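Local coordinates for protein metagenomic carboxyl esterase MGS0156 (Uncultured organism, PDB 5D8M) that probably hydrolyses carboxylic esters, as a metagenomic esterase whose parallel sheet and flanking helices are consistent with the alpha/beta-hydrolase fold, at residues A136-H140 against Y171-A175; V162-E166 against Y229-F233. One frame throughout, in Å; residues are numbered along the deposited sequence.

How the interactions relate
Going from the N terminus, the first of these segments, 136-140, lies on helix 132-143; the chain then runs through strand 151-157 and enters helix 159-170, which carries 162-166. Just beyond that helix, 171-175, leading into helix 172-177, packs back onto 136-140, tying that helix to 132-143, so interaction 1 closes a loop with 30 residues between its ends. Interaction 2 opens inside this loop and closes outside it, at 229-233 on helix 227-236, after a span of 62 residues; the two contacts therefore cross rather than nest. They touch each other where Ala136 and Ile139 pack on Asp163. Helix 159-170 is thus held between helices 132-143 and 227-236, the latter between strands 178-184 and 244-248.

Interaction 1. Residues A136-H140 against Y171-A175; sequences AAIIH and YPDLA
His140 lies flat against Tyr171, and this offset stack is the tight part of the contact: the ring centroids are 3.9 Å apart and the planes differ by only 10°. The overlap is slid toward the rims, with His140 ND1 3.5 Å from Tyr171 CD1, while the CB of each residue sits over the face of the other's ring. With CG anti to the backbone N (chi1 -176°), His140 reaches off helix 132-143 to slip its imidazole against the tyrosine. The far end of the phenol meets the same helix, Tyr171 OH resting 3.5 Å from Ala137 CB, and Tyr171 CE2 comes within 3.7 Å of Ala136 O.

On the solvent side the grip narrows to one polar bond. His140 NE2 donates to Asp173 OD2 at 2.8 Å, almost straight at 172°. The acceptor lies in the imidazole plane and is met on its syn side, somewhat out of the carboxylate plane, which itself stands steeply to the ring. Stack and bond together fix the tilt and rotation of the imidazole, although Asp173 is exposed.

Inward the contact is apolar and looser. Leu174 CB approaches His140 CD2 at 4.1 Å, and Leu174 CD2 only grazes Ile139 CG2 at 4.5 Å; Leu174 and Ile139 both rest on Phe154 of strand 151-157. Tyr171 lies at the junction of two helices, the first residue to leave 159-170 and the N-cap of 172-177. The arrangement is one of neighbouring helices on a parallel beta sheet, consistent with the alpha/beta-hydrolase fold.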
# COMPACT_ATOMS: atom_id res chain seq x y z
N ALA A 136 -9.80 11.24 -3.92
CA ALA A 136 -10.96 10.35 -3.99
C ALA A 136 -11.86 10.70 -5.18
O ALA A 136 -12.40 9.81 -5.83
CB ALA A 136 -11.76 10.42 -2.69
N ALA A 137 -12.02 11.99 -5.46
CA ALA A 137 -12.84 12.38 -6.60
C ALA A 137 -12.17 11.98 -7.92
O ALA A 137 -12.84 11.60 -8.89
CB ALA A 137 -13.15 13.88 -6.55
N ILE A 138 -10.85 12.09 -7.98
CA ILE A 138 -10.09 11.67 -9.15
C ILE A 138 -10.32 10.18 -9.43
O ILE A 138 -10.60 9.77 -10.56
CB ILE A 138 -8.58 11.97 -8.96
CG1 ILE A 138 -8.37 13.48 -9.01
CG2 ILE A 138 -7.73 11.23 -10.01
CD1 ILE A 138 -6.95 13.96 -8.59
N ILE A 139 -10.22 9.39 -8.36
CA ILE A 139 -10.37 7.94 -8.45
C ILE A 139 -11.78 7.58 -8.91
O ILE A 139 -11.97 6.76 -9.82
CB ILE A 139 -10.04 7.29 -7.09
CG1 ILE A 139 -8.56 7.52 -6.76
CG2 ILE A 139 -10.37 5.82 -7.13
CD1 ILE A 139 -8.23 7.29 -5.28
N HIS A 140 -12.76 8.23 -8.29
CA HIS A 140 -14.15 8.10 -8.70
C HIS A 140 -14.34 8.33 -10.21
O HIS A 140 -15.03 7.55 -10.89
CB HIS A 140 -15.01 9.09 -7.91
CG HIS A 140 -16.47 8.97 -8.18
ND1 HIS A 140 -17.29 10.07 -8.27
CD2 HIS A 140 -17.26 7.88 -8.35
CE1 HIS A 140 -18.53 9.66 -8.49
NE2 HIS A 140 -18.54 8.34 -8.54
N TYR A 171 -18.61 7.69 -2.29
CA TYR A 171 -19.35 7.44 -3.53
C TYR A 171 -19.92 6.03 -3.55
O TYR A 171 -19.24 5.10 -3.92
CB TYR A 171 -18.42 7.66 -4.73
CG TYR A 171 -17.73 9.00 -4.70
CD1 TYR A 171 -18.43 10.17 -5.01
CD2 TYR A 171 -16.38 9.12 -4.38
CE1 TYR A 171 -17.81 11.41 -4.99
CE2 TYR A 171 -15.75 10.36 -4.35
CZ TYR A 171 -16.47 11.50 -4.66
OH TYR A 171 -15.86 12.74 -4.64
N PRO A 172 -21.18 5.88 -3.13
CA PRO A 172 -21.83 4.56 -3.17
C PRO A 172 -21.77 3.89 -4.54
O PRO A 172 -21.72 2.68 -4.63
CB PRO A 172 -23.28 4.87 -2.79
CG PRO A 172 -23.20 6.12 -1.98
CD PRO A 172 -22.05 6.92 -2.54
N ASP A 173 -21.79 4.67 -5.62
CA ASP A 173 -21.71 4.06 -6.93
C ASP A 173 -20.33 3.44 -7.19
O ASP A 173 -20.22 2.42 -7.86
CB ASP A 173 -22.06 5.08 -8.02
CG ASP A 173 -21.23 6.34 -7.94
OD1 ASP A 173 -20.86 6.76 -6.82
OD2 ASP A 173 -20.95 6.94 -9.01
N LEU A 174 -19.27 4.05 -6.65
CA LEU A 174 -17.95 3.43 -6.74
C LEU A 174 -17.91 2.15 -5.89
O LEU A 174 -17.37 1.12 -6.31
CB LEU A 174 -16.86 4.40 -6.29
CG LEU A 174 -15.47 3.78 -6.22
CD1 LEU A 174 -15.07 3.32 -7.63
CD2 LEU A 174 -14.45 4.76 -5.66
N ALA A 175 -18.48 2.20 -4.70
CA ALA A 175 -18.52 1.02 -3.83
C ALA A 175 -19.20 -0.14 -4.53
O ALA A 175 -18.71 -1.27 -4.52
CB ALA A 175 -19.25 1.33 -2.55

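Interaction 2. Residues V162-E166 against Y229-F233; sequences VDVLE and YRLRF
Bends at chi2 (-97°) and chi3 (52°) fold the Arg230 chain so that its guanidinium meets Glu166, whose own chain, bent at chi2, carries the carboxylate over from helix 159-170. The grip is end-on, with both terminal nitrogens on one oxygen: Arg230 NH2 to Glu166 OE2 is 2.8 Å, on the anti lone pair, and Arg230 NH1 to the same OE2 is 3.0 Å, tilted from the carboxylate plane. OE2 lies in the guanidinium plane. Val162 CB sits 3.7 Å from Arg230 CZ, over the centre of one guanidinium face, while Arg230 NH2 stands above the rim of the Phe233 ring. That ring also receives Glu166 CG on a face, 3.9 Å from Phe233 CE1. A water also binds the carboxylate, donating to Glu166 OE1 at 2.6 Å and hydrogen-bonded to Tyr229 OH. Replacing Arg230 by a leucine would probably strand the buried Glu166 charge without its mate and leave the Ser224 carbonyl without the NH1 donor. The axes of 162-166 and 229-233 come no closer than 12.3 Å, so long side chains bridge the gap, and two guanidinium N-H donors focused on one oxygen of a buried carboxylate are likely to favour its ionised form.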
# COMPACT_ATOMS: atom_id res chain seq x y z
N VAL A 162 -5.83 5.11 1.52
CA VAL A 162 -6.88 5.84 2.20
C VAL A 162 -7.55 6.83 1.27
O VAL A 162 -8.70 7.16 1.49
CB VAL A 162 -6.37 6.52 3.47
CG1 VAL A 162 -5.93 5.43 4.46
CG2 VAL A 162 -5.21 7.44 3.18
N ASP A 163 -6.85 7.26 0.21
CA ASP A 163 -7.53 7.93 -0.90
C ASP A 163 -8.69 7.03 -1.40
O ASP A 163 -9.81 7.49 -1.58
CB ASP A 163 -6.56 8.21 -2.07
CG ASP A 163 -5.53 9.31 -1.78
OD1 ASP A 163 -5.62 10.03 -0.74
OD2 ASP A 163 -4.61 9.45 -2.63
N VAL A 164 -8.44 5.73 -1.57
CA VAL A 164 -9.47 4.81 -2.07
C VAL A 164 -10.56 4.56 -1.03
O VAL A 164 -11.75 4.59 -1.36
CB VAL A 164 -8.84 3.47 -2.54
CG1 VAL A 164 -9.91 2.40 -2.79
CG2 VAL A 164 -8.04 3.68 -3.84
N LEU A 165 -10.19 4.34 0.23
CA LEU A 165 -11.21 4.12 1.27
C LEU A 165 -12.13 5.34 1.41
O LEU A 165 -13.35 5.19 1.57
CB LEU A 165 -10.55 3.82 2.63
CG LEU A 165 -9.80 2.48 2.75
CD1 LEU A 165 -9.35 2.17 4.21
CD2 LEU A 165 -10.64 1.32 2.17
N GLU A 166 -11.57 6.54 1.35
CA GLU A 166 -12.41 7.73 1.42
C GLU A 166 -13.35 7.79 0.22
O GLU A 166 -14.49 8.21 0.34
CB GLU A 166 -11.56 9.00 1.53
CG GLU A 166 -10.74 9.02 2.85
CD GLU A 166 -10.47 10.42 3.43
OE1 GLU A 166 -10.88 11.45 2.83
OE2 GLU A 166 -9.84 10.48 4.51
N TYR A 229 -6.68 12.07 12.59
CA TYR A 229 -7.61 12.16 11.48
C TYR A 229 -8.03 10.78 10.94
O TYR A 229 -9.21 10.50 10.74
CB TYR A 229 -6.99 12.98 10.38
CG TYR A 229 -7.96 13.32 9.27
CD1 TYR A 229 -8.80 14.43 9.37
CD2 TYR A 229 -8.02 12.55 8.12
CE1 TYR A 229 -9.68 14.75 8.36
CE2 TYR A 229 -8.89 12.86 7.11
CZ TYR A 229 -9.71 13.96 7.22
OH TYR A 229 -10.58 14.26 6.19
N ARG A 230 -7.04 9.94 10.69
CA ARG A 230 -7.27 8.61 10.13
C ARG A 230 -8.05 7.68 11.09
O ARG A 230 -8.89 6.92 10.64
CB ARG A 230 -5.93 7.98 9.73
CG ARG A 230 -5.24 8.69 8.54
CD ARG A 230 -5.50 8.00 7.17
NE ARG A 230 -6.93 7.79 6.91
CZ ARG A 230 -7.72 8.63 6.24
NH1 ARG A 230 -7.24 9.75 5.71
NH2 ARG A 230 -8.99 8.32 6.05
N LEU A 231 -7.76 7.74 12.38
CA LEU A 231 -8.49 6.94 13.38
C LEU A 231 -9.94 7.41 13.50
O LEU A 231 -10.86 6.60 13.63
CB LEU A 231 -7.82 7.00 14.74
CG LEU A 231 -6.55 6.14 14.83
CD1 LEU A 231 -5.88 6.34 16.16
CD2 LEU A 231 -6.88 4.68 14.59
N ARG A 232 -10.14 8.72 13.45
CA ARG A 232 -11.47 9.31 13.49
C ARG A 232 -12.31 8.88 12.27
O ARG A 232 -13.51 8.60 12.40
CB ARG A 232 -11.36 10.83 13.58
CG ARG A 232 -12.60 11.57 13.14
CD ARG A 232 -13.21 12.33 14.26
NE ARG A 232 -12.37 13.45 14.68
CZ ARG A 232 -12.75 14.35 15.59
NH1 ARG A 232 -13.95 14.26 16.15
NH2 ARG A 232 -11.93 15.33 15.93
N PHE A 233 -11.68 8.83 11.10
CA PHE A 233 -12.36 8.35 9.90
C PHE A 233 -12.89 6.95 10.10
O PHE A 233 -14.03 6.66 9.76
CB PHE A 233 -11.41 8.36 8.70
CG PHE A 233 -11.98 7.71 7.47
CD1 PHE A 233 -12.85 8.39 6.65
CD2 PHE A 233 -11.60 6.42 7.11
CE1 PHE A 233 -13.35 7.80 5.48
CE2 PHE A 233 -12.10 5.83 5.95
CZ PHE A 233 -12.96 6.53 5.14
O HOH W 1 -10.41 13.94 3.57